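Local atomic coordinates of 2-oxoglutarate dehydrogenase E3 component (Thermus thermophilus, PDB entry 2YQU), a protein that probably oxidises dihydrolipoyl groups of 2-oxo acid dehydrogenase complexes with NAD(+), using one bound FAD per subunit. Residues 235-240 with 250-255; 2-7 with 25-30; 205-210 with 351-356. All coordinates share one frame; numbering follows the deposited sequence.

Interaction 1 of 3, residues 235-240 with 250-255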
loop_
_atom_site.group_PDB
_atom_site.type_symbol
_atom_site.label_atom_id
_atom_site.label_comp_id
_atom_site.label_asym_id
_atom_site.label_seq_id
_atom_site.Cartn_x
_atom_site.Cartn_y
_atom_site.Cartn_z
ATOM N N VAL A 235 35.250 15.547 -14.900
ATOM C CA VAL A 235 36.655 15.162 -14.814
ATOM C C VAL A 235 37.055 14.909 -13.363
ATOM O O VAL A 235 36.779 15.726 -12.498
ATOM C CB VAL A 235 37.578 16.264 -15.402
ATOM C CG1 VAL A 235 39.025 15.778 -15.463
ATOM C CG2 VAL A 235 37.102 16.690 -16.782
ATOM N N PRO A 236 37.688 13.776 -13.082
ATOM C CA PRO A 236 38.219 13.536 -11.736
ATOM C C PRO A 236 39.390 14.461 -11.414
ATOM O O PRO A 236 40.125 14.869 -12.307
ATOM C CB PRO A 236 38.660 12.067 -11.769
ATOM C CG PRO A 236 38.752 11.691 -13.194
ATOM C CD PRO A 236 37.916 12.636 -13.986
ATOM N N GLU A 237 39.516 14.810 -10.141
ATOM C CA GLU A 237 40.635 15.596 -9.626
ATOM C C GLU A 237 41.254 14.843 -8.446
ATOM O O GLU A 237 40.790 13.755 -8.091
ATOM C CB GLU A 237 40.146 16.988 -9.223
ATOM C CG GLU A 237 39.704 17.821 -10.418
ATOM C CD GLU A 237 38.998 19.110 -10.047
ATOM O OE1 GLU A 237 39.009 20.037 -10.879
ATOM O OE2 GLU A 237 38.422 19.207 -8.946
ATOM N N ALA A 238 42.295 15.418 -7.846
ATOM C CA ALA A 238 43.079 14.736 -6.812
ATOM C C ALA A 238 42.246 14.184 -5.651
ATOM O O ALA A 238 42.408 13.023 -5.262
ATOM C CB ALA A 238 44.175 15.667 -6.283
ATOM N N LYS A 239 41.358 15.012 -5.103
ATOM C CA LYS A 239 40.506 14.603 -3.983
ATOM C C LYS A 239 39.068 15.091 -4.193
ATOM O O LYS A 239 38.397 15.556 -3.266
ATOM C CB LYS A 239 41.084 15.108 -2.656
ATOM C CG LYS A 239 41.257 16.615 -2.575
ATOM C CD LYS A 239 42.001 17.017 -1.310
ATOM C CE LYS A 239 43.505 16.945 -1.498
ATOM N NZ LYS A 239 44.202 16.976 -0.184
ATOM N N GLY A 240 38.609 14.959 -5.433
ATOM C CA GLY A 240 37.267 15.350 -5.816
ATOM C C GLY A 240 37.063 15.193 -7.311
ATOM O O GLY A 240 37.694 14.351 -7.943
ATOM N N VAL A 250 31.812 26.072 -13.542
ATOM C CA VAL A 250 32.452 24.858 -13.058
ATOM C C VAL A 250 31.976 24.580 -11.640
ATOM O O VAL A 250 32.078 25.438 -10.765
ATOM C CB VAL A 250 33.991 24.985 -13.064
ATOM C CG1 VAL A 250 34.646 23.692 -12.588
ATOM C CG2 VAL A 250 34.489 25.373 -14.449
ATOM N N LEU A 251 31.428 23.389 -11.430
ATOM C CA LEU A 251 31.043 22.929 -10.110
ATOM C C LEU A 251 32.077 21.935 -9.621
ATOM O O LEU A 251 32.679 21.210 -10.406
ATOM C CB LEU A 251 29.657 22.278 -10.145
ATOM C CG LEU A 251 28.483 23.198 -10.477
ATOM C CD1 LEU A 251 27.210 22.378 -10.641
ATOM C CD2 LEU A 251 28.294 24.263 -9.417
ATOM N N GLU A 252 32.292 21.923 -8.314
ATOM C CA GLU A 252 33.207 20.988 -7.680
ATOM C C GLU A 252 32.436 20.174 -6.653
ATOM O O GLU A 252 31.532 20.686 -6.002
ATOM C CB GLU A 252 34.356 21.743 -7.002
ATOM C CG GLU A 252 35.563 21.937 -7.907
ATOM C CD GLU A 252 36.512 23.016 -7.418
ATOM O OE1 GLU A 252 37.214 23.613 -8.267
ATOM O OE2 GLU A 252 36.562 23.266 -6.198
ATOM N N ALA A 253 32.805 18.905 -6.522
ATOM C CA ALA A 253 32.216 18.018 -5.526
ATOM C C ALA A 253 33.181 16.897 -5.142
ATOM O O ALA A 253 34.209 16.693 -5.792
ATOM C CB ALA A 253 30.905 17.445 -6.051
ATOM N N ASP A 254 32.857 16.178 -4.075
ATOM C CA ASP A 254 33.669 15.047 -3.628
ATOM C C ASP A 254 33.442 13.805 -4.488
ATOM O O ASP A 254 34.351 13.004 -4.704
ATOM C CB ASP A 254 33.353 14.722 -2.172
ATOM C CG ASP A 254 33.672 15.863 -1.250
ATOM O OD1 ASP A 254 32.745 16.636 -0.914
ATOM O OD2 ASP A 254 34.827 16.069 -0.826
ATOM N N ARG A 255 32.204 13.628 -4.927
ATOM C CA ARG A 255 31.831 12.559 -5.848
ATOM C C ARG A 255 30.868 13.131 -6.872
ATOM O O ARG A 255 30.098 14.041 -6.576
ATOM C CB ARG A 255 31.141 11.397 -5.114
ATOM C CG ARG A 255 31.862 10.868 -3.902
ATOM C CD ARG A 255 33.069 9.995 -4.205
ATOM N NE ARG A 255 33.767 9.622 -2.975
ATOM C CZ ARG A 255 34.943 8.998 -2.928
ATOM N NH1 ARG A 255 35.588 8.673 -4.042
ATOM N NH2 ARG A 255 35.485 8.703 -1.752
HETATM O O HOH W 1 38.386 22.612 -10.639
#

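Interaction 2 of 3, residues 2-7 with 25-30. With FAD (flavin-adenine dinucleotide), chain D.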
loop_
_atom_site.group_PDB
_atom_site.type_symbol
_atom_site.label_atom_id
_atom_site.label_comp_id
_atom_site.label_asym_id
_atom_site.label_seq_id
_atom_site.Cartn_x
_atom_site.Cartn_y
_atom_site.Cartn_z
ATOM N N TYR A 2 19.008 -28.255 -25.359
ATOM C CA TYR A 2 18.004 -27.504 -24.621
ATOM C C TYR A 2 16.797 -27.187 -25.491
ATOM O O TYR A 2 16.924 -27.021 -26.701
ATOM C CB TYR A 2 18.600 -26.189 -24.140
ATOM C CG TYR A 2 19.657 -26.334 -23.084
ATOM C CD1 TYR A 2 20.928 -25.804 -23.270
ATOM C CD2 TYR A 2 19.380 -26.966 -21.885
ATOM C CE1 TYR A 2 21.900 -25.918 -22.281
ATOM C CE2 TYR A 2 20.339 -27.077 -20.896
ATOM C CZ TYR A 2 21.595 -26.554 -21.100
ATOM O OH TYR A 2 22.543 -26.676 -20.114
ATOM N N ASP A 3 15.624 -27.085 -24.873
ATOM C CA ASP A 3 14.472 -26.492 -25.547
ATOM C C ASP A 3 14.629 -24.972 -25.574
ATOM O O ASP A 3 14.267 -24.325 -26.553
ATOM C CB ASP A 3 13.166 -26.855 -24.842
ATOM C CG ASP A 3 12.893 -28.339 -24.862
ATOM O OD1 ASP A 3 13.092 -28.967 -25.926
ATOM O OD2 ASP A 3 12.497 -28.955 -23.857
ATOM N N LEU A 4 15.158 -24.422 -24.484
ATOM C CA LEU A 4 15.329 -22.984 -24.331
ATOM C C LEU A 4 16.681 -22.702 -23.706
ATOM O O LEU A 4 17.000 -23.250 -22.667
ATOM C CB LEU A 4 14.237 -22.403 -23.425
ATOM C CG LEU A 4 14.412 -20.932 -23.033
ATOM C CD1 LEU A 4 14.368 -20.018 -24.259
ATOM C CD2 LEU A 4 13.368 -20.502 -21.995
ATOM N N LEU A 5 17.455 -21.835 -24.344
ATOM C CA LEU A 5 18.679 -21.312 -23.777
ATOM C C LEU A 5 18.457 -19.826 -23.568
ATOM O O LEU A 5 18.097 -19.119 -24.506
ATOM C CB LEU A 5 19.841 -21.544 -24.731
ATOM C CG LEU A 5 21.226 -21.110 -24.262
ATOM C CD1 LEU A 5 21.670 -21.911 -23.059
ATOM C CD2 LEU A 5 22.219 -21.275 -25.415
ATOM N N VAL A 6 18.644 -19.376 -22.331
ATOM C CA VAL A 6 18.430 -17.994 -21.941
ATOM C C VAL A 6 19.789 -17.352 -21.702
ATOM O O VAL A 6 20.612 -17.905 -20.975
ATOM C CB VAL A 6 17.609 -17.893 -20.639
ATOM C CG1 VAL A 6 17.357 -16.437 -20.286
ATOM C CG2 VAL A 6 16.299 -18.647 -20.767
ATOM N N ILE A 7 20.024 -16.199 -22.318
ATOM C CA ILE A 7 21.244 -15.439 -22.097
ATOM C C ILE A 7 20.931 -14.256 -21.190
ATOM O O ILE A 7 20.265 -13.318 -21.609
ATOM C CB ILE A 7 21.832 -14.961 -23.434
ATOM C CG1 ILE A 7 22.153 -16.166 -24.328
ATOM C CG2 ILE A 7 23.102 -14.140 -23.200
ATOM C CD1 ILE A 7 22.282 -15.828 -25.790
ATOM N N MET A 25 9.616 -27.117 -20.418
ATOM C CA MET A 25 10.807 -26.953 -21.246
ATOM C C MET A 25 12.066 -27.378 -20.490
ATOM O O MET A 25 12.154 -27.232 -19.266
ATOM C CB MET A 25 10.958 -25.486 -21.686
ATOM C CG MET A 25 9.791 -24.938 -22.504
ATOM S SD MET A 25 10.142 -23.286 -23.150
ATOM C CE MET A 25 11.065 -23.740 -24.603
ATOM N N LYS A 26 13.039 -27.898 -21.232
ATOM C CA LYS A 26 14.372 -28.149 -20.699
ATOM C C LYS A 26 15.158 -26.880 -20.932
ATOM O O LYS A 26 15.364 -26.485 -22.073
ATOM C CB LYS A 26 15.047 -29.317 -21.420
ATOM C CG LYS A 26 16.461 -29.591 -20.956
ATOM C CD LYS A 26 17.105 -30.734 -21.739
ATOM C CE LYS A 26 18.509 -31.047 -21.231
ATOM N NZ LYS A 26 19.345 -31.732 -22.284
ATOM N N VAL A 27 15.593 -26.248 -19.848
ATOM C CA VAL A 27 16.106 -24.886 -19.909
ATOM C C VAL A 27 17.539 -24.805 -19.413
ATOM O O VAL A 27 17.889 -25.400 -18.395
ATOM C CB VAL A 27 15.256 -23.931 -19.045
ATOM C CG1 VAL A 27 15.749 -22.504 -19.198
ATOM C CG2 VAL A 27 13.789 -24.050 -19.412
ATOM N N GLY A 28 18.350 -24.063 -20.157
ATOM C CA GLY A 28 19.675 -23.659 -19.730
ATOM C C GLY A 28 19.774 -22.146 -19.711
ATOM O O GLY A 28 19.104 -21.464 -20.483
ATOM N N VAL A 29 20.631 -21.634 -18.838
ATOM C CA VAL A 29 20.825 -20.198 -18.659
ATOM C C VAL A 29 22.328 -19.907 -18.628
ATOM O O VAL A 29 23.068 -20.540 -17.871
ATOM C CB VAL A 29 20.174 -19.707 -17.344
ATOM C CG1 VAL A 29 20.360 -18.195 -17.162
ATOM C CG2 VAL A 29 18.685 -20.045 -17.319
ATOM N N VAL A 30 22.774 -18.967 -19.456
ATOM C CA VAL A 30 24.144 -18.476 -19.416
ATOM C C VAL A 30 24.158 -17.090 -18.783
ATOM O O VAL A 30 23.417 -16.201 -19.198
ATOM C CB VAL A 30 24.776 -18.401 -20.828
ATOM C CG1 VAL A 30 26.288 -18.264 -20.731
ATOM C CG2 VAL A 30 24.400 -19.619 -21.664
HETATM P PA FAD D . 19.499 -7.265 -16.335
HETATM O O1A FAD D . 20.486 -6.182 -16.564
HETATM O O2A FAD D . 18.850 -7.210 -14.946
HETATM O O5B FAD D . 20.209 -8.676 -16.594
HETATM C C5B FAD D . 21.047 -8.840 -17.712
HETATM C C4B FAD D . 22.088 -9.874 -17.339
HETATM O O4B FAD D . 22.672 -10.357 -18.532
HETATM C C3B FAD D . 23.220 -9.298 -16.493
HETATM O O3B FAD D . 23.321 -10.001 -15.274
HETATM C C2B FAD D . 24.465 -9.492 -17.337
HETATM O O2B FAD D . 25.578 -9.872 -16.560
HETATM C C1B FAD D . 24.044 -10.588 -18.302
HETATM N N9A FAD D . 24.685 -10.608 -19.621
HETATM C C8A FAD D . 24.749 -9.604 -20.553
HETATM N N7A FAD D . 25.375 -10.070 -21.649
HETATM C C5A FAD D . 25.714 -11.361 -21.429
HETATM C C6A FAD D . 26.369 -12.315 -22.203
HETATM N N6A FAD D . 26.681 -12.110 -23.480
HETATM N N1A FAD D . 26.546 -13.564 -21.665
HETATM C C2A FAD D . 26.107 -13.900 -20.408
HETATM N N3A FAD D . 25.451 -12.952 -19.652
HETATM C C4A FAD D . 25.276 -11.711 -20.162
HETATM N N1 FAD D . 13.816 -1.326 -12.001
HETATM C C2 FAD D . 12.596 -1.416 -11.364
HETATM O O2 FAD D . 11.618 -1.917 -11.927
HETATM N N3 FAD D . 12.463 -0.940 -10.084
HETATM C C4 FAD D . 13.531 -0.364 -9.434
HETATM O O4 FAD D . 13.404 -0.146 -8.241
HETATM C C4X FAD D . 14.774 -0.270 -10.059
HETATM N N5 FAD D . 15.856 0.306 -9.411
HETATM C C5X FAD D . 17.082 0.378 -10.067
HETATM C C6 FAD D . 18.170 0.961 -9.411
HETATM C C7 FAD D . 19.413 1.046 -10.056
HETATM C C7M FAD D . 20.586 1.584 -9.281
HETATM C C8 FAD D . 19.564 0.546 -11.346
HETATM C C8M FAD D . 20.932 0.330 -11.940
HETATM C C9 FAD D . 18.474 -0.031 -12.000
HETATM C C9A FAD D . 17.227 -0.111 -11.368
HETATM N N10 FAD D . 16.127 -0.675 -12.020
HETATM C C10 FAD D . 14.911 -0.754 -11.358
HETATM C "C1'" FAD D . 16.176 -1.110 -13.462
HETATM C "C2'" FAD D . 16.364 -2.630 -13.496
HETATM O "O2'" FAD D . 17.561 -3.001 -12.829
HETATM C "C3'" FAD D . 16.329 -3.186 -14.915
HETATM O "O3'" FAD D . 15.171 -2.719 -15.581
HETATM C "C4'" FAD D . 16.292 -4.710 -14.905
HETATM O "O4'" FAD D . 17.418 -5.225 -14.237
HETATM C "C5'" FAD D . 16.194 -5.258 -16.333
HETATM O "O5'" FAD D . 16.240 -6.668 -16.317
HETATM P P FAD D . 16.866 -7.479 -17.556
HETATM O O1P FAD D . 16.683 -8.943 -17.319
HETATM O O2P FAD D . 16.349 -6.949 -18.881
HETATM O O3P FAD D . 18.448 -7.158 -17.552
#

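Interaction 3 of 3, residues 205-210 with 351-356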
loop_
_atom_site.group_PDB
_atom_site.type_symbol
_atom_site.label_atom_id
_atom_site.label_comp_id
_atom_site.label_asym_id
_atom_site.label_seq_id
_atom_site.Cartn_x
_atom_site.Cartn_y
_atom_site.Cartn_z
ATOM N N THR A 205 9.632 10.361 -17.620
ATOM C CA THR A 205 8.613 9.345 -17.900
ATOM C C THR A 205 7.332 9.569 -17.106
ATOM O O THR A 205 6.311 8.966 -17.414
ATOM C CB THR A 205 9.124 7.919 -17.600
ATOM O OG1 THR A 205 9.507 7.803 -16.223
ATOM C CG2 THR A 205 10.390 7.598 -18.384
ATOM N N MET A 206 7.401 10.398 -16.066
ATOM C CA MET A 206 6.218 10.735 -15.276
ATOM C C MET A 206 5.341 11.721 -16.029
ATOM O O MET A 206 5.773 12.372 -16.977
ATOM C CB MET A 206 6.612 11.345 -13.924
ATOM C CG MET A 206 7.428 10.436 -13.024
ATOM S SD MET A 206 6.481 9.008 -12.466
ATOM C CE MET A 206 7.647 7.680 -12.758
ATOM N N ASP A 207 4.091 11.817 -15.586
ATOM C CA ASP A 207 3.185 12.881 -15.993
ATOM C C ASP A 207 3.784 14.222 -15.595
ATOM O O ASP A 207 4.375 14.342 -14.524
ATOM C CB ASP A 207 1.843 12.669 -15.308
ATOM C CG ASP A 207 0.784 13.657 -15.740
ATOM O OD1 ASP A 207 0.705 14.739 -15.142
ATOM O OD2 ASP A 207 -0.039 13.423 -16.645
ATOM N N LEU A 208 3.638 15.220 -16.462
ATOM C CA LEU A 208 4.319 16.500 -16.279
ATOM C C LEU A 208 3.969 17.122 -14.937
ATOM O O LEU A 208 4.832 17.672 -14.276
ATOM C CB LEU A 208 3.978 17.481 -17.410
ATOM C CG LEU A 208 5.051 17.852 -18.437
ATOM C CD1 LEU A 208 5.797 16.644 -18.956
ATOM C CD2 LEU A 208 4.427 18.619 -19.608
ATOM N N GLU A 209 2.699 17.037 -14.551
ATOM C CA GLU A 209 2.243 17.557 -13.255
ATOM C C GLU A 209 3.017 16.939 -12.082
ATOM O O GLU A 209 3.402 17.623 -11.136
ATOM C CB GLU A 209 0.748 17.275 -13.086
ATOM C CG GLU A 209 0.000 18.279 -12.234
ATOM C CD GLU A 209 -1.490 18.240 -12.499
ATOM O OE1 GLU A 209 -2.078 17.141 -12.409
ATOM O OE2 GLU A 209 -2.077 19.315 -12.795
ATOM N N VAL A 210 3.235 15.631 -12.165
ATOM C CA VAL A 210 3.954 14.877 -11.144
ATOM C C VAL A 210 5.445 15.231 -11.127
ATOM O O VAL A 210 6.029 15.394 -10.064
ATOM C CB VAL A 210 3.738 13.363 -11.370
ATOM C CG1 VAL A 210 4.644 12.529 -10.496
ATOM C CG2 VAL A 210 2.287 13.011 -11.111
ATOM N N TYR A 351 -1.355 5.850 -19.453
ATOM C CA TYR A 351 -0.967 7.024 -20.224
ATOM C C TYR A 351 -0.908 8.277 -19.362
ATOM O O TYR A 351 -1.731 8.462 -18.463
ATOM C CB TYR A 351 -1.953 7.252 -21.377
ATOM C CG TYR A 351 -1.831 6.247 -22.508
ATOM C CD1 TYR A 351 -2.937 5.527 -22.952
ATOM C CD2 TYR A 351 -0.608 6.026 -23.133
ATOM C CE1 TYR A 351 -2.824 4.612 -23.992
ATOM C CE2 TYR A 351 -0.482 5.115 -24.166
ATOM C CZ TYR A 351 -1.593 4.416 -24.594
ATOM O OH TYR A 351 -1.460 3.507 -25.622
ATOM N N THR A 352 0.062 9.141 -19.659
ATOM C CA THR A 352 0.095 10.482 -19.094
ATOM C C THR A 352 -0.868 11.374 -19.847
ATOM O O THR A 352 -1.308 11.035 -20.936
ATOM C CB THR A 352 1.503 11.102 -19.177
ATOM O OG1 THR A 352 1.882 11.237 -20.551
ATOM C CG2 THR A 352 2.579 10.200 -18.552
ATOM N N GLU A 353 -1.189 12.517 -19.253
ATOM C CA GLU A 353 -1.934 13.564 -19.941
ATOM C C GLU A 353 -1.246 13.955 -21.253
ATOM O O GLU A 353 -1.916 14.173 -22.250
ATOM C CB GLU A 353 -2.088 14.794 -19.044
ATOM C CG GLU A 353 -3.038 14.579 -17.881
ATOM C CD GLU A 353 -3.665 15.862 -17.400
ATOM O OE1 GLU A 353 -4.196 16.609 -18.254
ATOM O OE2 GLU A 353 -3.639 16.111 -16.174
ATOM N N GLU A 354 0.084 13.990 -21.247
ATOM C CA GLU A 354 0.877 14.356 -22.430
ATOM C C GLU A 354 0.645 13.368 -23.566
ATOM O O GLU A 354 0.447 13.773 -24.712
ATOM C CB GLU A 354 2.371 14.427 -22.093
ATOM C CG GLU A 354 2.768 15.646 -21.272
ATOM C CD GLU A 354 2.203 15.597 -19.865
ATOM O OE1 GLU A 354 2.560 14.650 -19.129
ATOM O OE2 GLU A 354 1.381 16.476 -19.511
ATOM N N GLU A 355 0.643 12.078 -23.233
ATOM C CA GLU A 355 0.424 11.027 -24.220
ATOM C C GLU A 355 -1.010 11.047 -24.748
ATOM O O GLU A 355 -1.220 10.876 -25.940
ATOM C CB GLU A 355 0.781 9.651 -23.648
ATOM C CG GLU A 355 2.276 9.480 -23.418
ATOM C CD GLU A 355 2.640 8.242 -22.622
ATOM O OE1 GLU A 355 3.581 7.533 -23.028
ATOM O OE2 GLU A 355 2.001 7.968 -21.589
ATOM N N LEU A 356 -1.989 11.277 -23.874
ATOM C CA LEU A 356 -3.387 11.347 -24.294
ATOM C C LEU A 356 -3.616 12.523 -25.245
ATOM O O LEU A 356 -4.264 12.364 -26.273
ATOM C CB LEU A 356 -4.322 11.473 -23.081
ATOM C CG LEU A 356 -4.331 10.304 -22.085
ATOM C CD1 LEU A 356 -5.387 10.523 -21.012
ATOM C CD2 LEU A 356 -4.544 8.971 -22.787
HETATM O O HOH W 2 4.838 13.453 -19.417
HETATM O O HOH W 3 0.317 16.746 -17.022
HETATM O O HOH W 4 -4.592 18.328 -14.976
#

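Interaction 1 of 3, residues 235-240 with 250-255
Gly240 and Ala253 make the closest approach of this small contact. Gly240 CA lies 3.3 Å from Ala253 O. A side chain on Gly240 would run into Ala253 O. Within 235-240 the chain folds back on itself, and Glu237 N donates to Gly240 O at 2.9 Å. This closes the hairpin between strands 231-237 and 240-245. Strand 250-253 lies on the far side of 240-245, so Glu237 and Glu252 come from the two outer strands of a three-stranded antiparallel sheet, while Gly240, at the start of the middle strand, meets Ala253 and Asp254 directly.

The polar contacts run through water and neighbours. Glu237 CG is anti to the carbonyl carbon (chi1 -67°), and the chain then runs extended toward Glu252. Glu237 and Glu252 cross at about a right angle, their carboxylate planes 66° apart. Glu237 OE2 comes 4.1 Å from Glu252 CG. One water donates to both acids, at 2.7 Å to Glu237 OE1 and 2.8 Å to Glu252 OE1, and so bridges two like charges. Arg242 forms a salt bridge with the same Glu237 OE1, which would probably ease the repulsion. Asp254 OD2 stays 4.4 Å from Lys239 O, while its OD1 accepts from Arg169 N.

Interaction 2 of 3, residues 2-7 with 25-30
Leu4 to Ile7 pair in parallel with Val27 to Val30, as the two strands of a beta-alpha-beta unit with helix 11-22 between them. This is the start of the FAD-binding Rossmann-type fold. The N-to-C directions of strands 4-7 and 27-30 differ by 19°.

The backbone ladder alternates between the strands. Gly28 N donates to Leu4 O, Val6 N to Gly28 O, and Val30 N to Val6 O at 2.8 Å. Lys26 O takes two donors, Asp3 N and Leu4 N. Asp3 returns a side-chain bond: its OD2 accepts from Lys26 N at 2.9 Å, on the anti side of the carboxylate.

Apolar contacts line both faces. On the face toward helix 11-22, Leu4 and Val27 lie side by side, and Met25 CE reaches Leu4 CB at 3.6 Å. The Met25 chain is bent at chi3 (83°), which turns CE toward Leu4. On the other face Leu5 CD1 meets Val30 CG2 at 3.8 Å. At the C-terminal end Ile7 CG2 and Val30 O touch the FAD adenine.

The hydroxyl of Tyr2 bonds to His107. Its ring makes a CH-pi contact with Gly28, whose CA lies 3.8 Å from the ring centroid and displaced toward the rim.

Interaction 3 of 3, residues 205-210 with 351-356
Asp207 and Glu354 reach across to each other's segments, each accepting from a backbone amide. Asp207 CG is anti to its backbone N (chi1 -176°). Its OD2 accepts from Glu353 N at 3.0 Å, nearly along the C-O axis. Glu354 bends at chi2 (68°), and its OE1 accepts from Leu208 N at 2.9 Å, from above the carboxylate plane. The tight part lies around these bonds. Thr352 CG2 packs 3.7 Å from Asp207 N, and Leu208 CB sits 3.5 Å from Glu354 OE2. One water links Met206 O to Glu354 OE1, and another links Asp207 OD1 to Glu354 OE2. An alanine in place of Glu354 would probably leave Leu208 N without its acceptor and take a partner from both waters.

Asp207 is the N-cap of 208-221, and Thr352 forms a capping box with Glu355 at the start of 353-359. Segment 205-210 lies in the nucleotide-binding part and 351-356 in the dimerisation domain.

The side with Glu209 and Glu353 is looser. Glu209 OE1 and Glu353 OE2 stay 4.2 Å apart. A water bound to Glu353 OE2 meets Glu209 OE2 only weakly. Lys387 forms salt bridges with Glu209 OE1, Glu353 OE2 and Asp207 OD1. Glu353 OE1 is hydrogen-bonded to Tyr363 OH.

Asp207 OD2 and Glu354 OE1 lie 3.8 Å apart. The amides at the two helix starts, with Lys387 nearby, are likely to offset this build-up of negative charge.

In the fold
The three contacts are separate, and none touches another. Interactions 1 and 2 both lie in the nucleotide-binding part of the chain, yet their centres are about 46 Å apart. Interaction 2 meets FAD directly at its adenine end. Interaction 3 lies across the chain's centre from it, about 39 Å between centres. There the side chain of Met206 is about 10 Å from a bound FAD and about 6 Å from that of Val339, an NAD(+)-binding residue. Interaction 1 is further from the NAD(+)-binding residues, with the Ala253 side chain about 12 Å from that of Val231. In sequence, interaction 1 is nested within the loop that interaction 3 closes.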